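Local coordinates for DUF1904 domain-containing protein (Sebaldella termitidis, PDB 4M1A) that is of unknown function but belongs to the DUF1904 family of the MIF clan and assembles as a trimer of alpha/beta subunits, at residues I4-A9 and V56-L61. Sequence-based numbering, arbitrary orientation.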
loop_
_atom_site.group_PDB
_atom_site.type_symbol
_atom_site.label_atom_id
_atom_site.label_comp_id
_atom_site.label_asym_id
_atom_site.label_seq_id
_atom_site.Cartn_x
_atom_site.Cartn_y
_atom_site.Cartn_z
ATOM N N ILE A 4 -2.904 -4.407 -10.081
ATOM C CA ILE A 4 -4.066 -4.822 -9.304
ATOM C C ILE A 4 -3.488 -5.564 -8.093
ATOM O O ILE A 4 -2.619 -6.490 -8.263
ATOM C CB ILE A 4 -4.922 -5.856 -10.090
ATOM C CG1 ILE A 4 -5.545 -5.316 -11.404
ATOM C CG2 ILE A 4 -6.073 -6.357 -9.279
ATOM C CD1 ILE A 4 -5.374 -3.976 -11.827
ATOM N N ARG A 5 -3.971 -5.235 -6.879
ATOM C CA ARG A 5 -3.588 -5.909 -5.681
ATOM C C ARG A 5 -4.744 -6.397 -4.914
ATOM O O ARG A 5 -5.699 -5.650 -4.701
ATOM C CB ARG A 5 -2.806 -4.963 -4.745
ATOM C CG ARG A 5 -1.598 -4.423 -5.438
ATOM C CD ARG A 5 -0.994 -3.320 -4.608
ATOM N NE ARG A 5 0.188 -2.797 -5.296
ATOM C CZ ARG A 5 0.853 -1.699 -4.933
ATOM N NH1 ARG A 5 0.490 -0.994 -3.856
ATOM N NH2 ARG A 5 1.910 -1.375 -5.637
ATOM N N VAL A 6 -4.652 -7.642 -4.455
ATOM C CA VAL A 6 -5.750 -8.267 -3.746
ATOM C C VAL A 6 -5.288 -8.691 -2.363
ATOM O O VAL A 6 -4.281 -9.383 -2.216
ATOM C CB VAL A 6 -6.309 -9.521 -4.512
ATOM C CG1 VAL A 6 -7.505 -10.055 -3.777
ATOM C CG2 VAL A 6 -6.755 -9.194 -5.948
ATOM N N ARG A 7 -6.079 -8.340 -1.360
ATOM C CA ARG A 7 -5.877 -8.792 -0.008
ATOM C C ARG A 7 -7.141 -9.335 0.544
ATOM O O ARG A 7 -8.240 -9.086 0.014
ATOM C CB ARG A 7 -5.437 -7.658 0.910
ATOM C CG ARG A 7 -6.405 -6.533 1.115
ATOM C CD ARG A 7 -5.747 -5.364 1.860
ATOM N NE ARG A 7 -4.874 -4.660 0.942
ATOM C CZ ARG A 7 -3.739 -4.124 1.297
ATOM N NH1 ARG A 7 -3.411 -4.202 2.572
ATOM N NH2 ARG A 7 -2.911 -3.550 0.398
ATOM N N GLY A 8 -7.024 -10.121 1.597
ATOM C CA GLY A 8 -8.220 -10.724 2.207
ATOM C C GLY A 8 -8.665 -12.055 1.579
ATOM O O GLY A 8 -9.663 -12.621 1.984
ATOM N N ALA A 9 -8.032 -12.518 0.523
ATOM C CA ALA A 9 -8.421 -13.762 -0.151
ATOM C C ALA A 9 -7.277 -14.712 -0.082
ATOM O O ALA A 9 -6.132 -14.317 -0.065
ATOM C CB ALA A 9 -8.780 -13.472 -1.659
ATOM N N VAL A 56 -12.772 -9.056 0.843
ATOM C CA VAL A 56 -11.830 -9.110 -0.286
ATOM C C VAL A 56 -11.648 -7.642 -0.688
ATOM O O VAL A 56 -12.637 -6.933 -0.933
ATOM C CB VAL A 56 -12.328 -9.932 -1.440
ATOM C CG1 VAL A 56 -11.322 -9.812 -2.566
ATOM C CG2 VAL A 56 -12.484 -11.369 -0.939
ATOM N N PHE A 57 -10.425 -7.146 -0.550
ATOM C CA PHE A 57 -10.110 -5.736 -0.822
ATOM C C PHE A 57 -9.114 -5.633 -1.994
ATOM O O PHE A 57 -8.003 -6.174 -1.931
ATOM C CB PHE A 57 -9.556 -5.054 0.445
ATOM C CG PHE A 57 -9.404 -3.573 0.325
ATOM C CD1 PHE A 57 -8.355 -3.009 -0.315
ATOM C CD2 PHE A 57 -10.291 -2.716 0.989
ATOM C CE1 PHE A 57 -8.223 -1.631 -0.443
ATOM C CE2 PHE A 57 -10.110 -1.327 0.923
ATOM C CZ PHE A 57 -9.086 -0.811 0.215
ATOM N N ILE A 58 -9.537 -4.946 -3.053
ATOM C CA ILE A 58 -8.836 -4.858 -4.279
ATOM C C ILE A 58 -8.461 -3.437 -4.567
ATOM O O ILE A 58 -9.335 -2.519 -4.547
ATOM C CB ILE A 58 -9.626 -5.454 -5.469
ATOM C CG1 ILE A 58 -10.037 -6.842 -5.139
ATOM C CG2 ILE A 58 -8.782 -5.416 -6.788
ATOM C CD1 ILE A 58 -11.107 -7.416 -6.085
ATOM N N GLU A 59 -7.152 -3.219 -4.791
ATOM C CA GLU A 59 -6.658 -1.895 -5.218
ATOM C C GLU A 59 -6.295 -1.967 -6.683
ATOM O O GLU A 59 -5.710 -2.974 -7.117
ATOM C CB GLU A 59 -5.435 -1.498 -4.385
ATOM C CG GLU A 59 -5.717 -1.333 -2.939
ATOM C CD GLU A 59 -4.518 -1.415 -1.960
ATOM O OE1 GLU A 59 -3.649 -2.358 -2.086
ATOM O OE2 GLU A 59 -4.580 -0.554 -0.995
ATOM N N VAL A 60 -6.643 -0.942 -7.462
ATOM C CA VAL A 60 -6.265 -0.830 -8.850
ATOM C C VAL A 60 -5.441 0.456 -8.952
ATOM O O VAL A 60 -5.987 1.567 -8.796
ATOM C CB VAL A 60 -7.496 -0.708 -9.743
ATOM C CG1 VAL A 60 -7.100 -0.486 -11.175
ATOM C CG2 VAL A 60 -8.338 -1.999 -9.611
ATOM N N LEU A 61 -4.177 0.309 -9.243
ATOM C CA LEU A 61 -3.285 1.467 -9.500
ATOM C C LEU A 61 -3.162 1.657 -10.978
ATOM O O LEU A 61 -2.651 0.784 -11.704
ATOM C CB LEU A 61 -1.897 1.238 -8.869
ATOM C CG LEU A 61 -1.759 1.256 -7.361
ATOM C CD1 LEU A 61 -2.409 0.054 -6.708
ATOM C CD2 LEU A 61 -0.266 1.316 -6.978
HETATM O O HOH W 1 -1.201 -1.582 -1.707
HETATM O O HOH W 2 -5.239 -4.646 -1.840
#
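Two torsions turn Arg7 toward Glu59: CG of Arg7 sits between its own backbone N and carbonyl carbon (chi1 64°), and a bend at chi3 (75°) swings NE round, while Glu59 CG lies anti to its carbonyl carbon. NH2 of Arg7 then reaches OE1 of Glu59 at 2.9 Å in a salt bridge, on the syn side but 33° out of the carboxylate plane. The same OE1 accepts a hydrogen bond from a water that in turn accepts one from Arg5 NH1, 2.8 Å away, and a second water accepts from Arg7 NE. Nearer the backbone, Arg7 CG lies 3.5 Å from Phe57 CB. With an alanine in place of Arg7, Glu59 OE1 would probably lose its direct cationic mate and Phe57 CB a close neighbour. Strand 3-7, the middle one of the five-stranded mixed sheet, runs antiparallel to 56-62 here, consistent with a MIF-like fold; Arg5 with Glu59 and Arg7 with Phe57 are the hydrogen-bonded pairs, each closed by two N-H...O bonds. Leu61 CD2 covers one face of the Arg5 guanidinium, 3.7 Å from NH2, and Arg5 NH1 pairs with Glu59 of the third subunit. Glu59 OE2 reciprocates with Arg5 of the second subunit, so this face lies at the trimer interface. On the other face Ile4 CG2 touches Ile58 CG2 at 3.8 Å, and helix 67-82 packs against Ile58 and Val60 through Phe77.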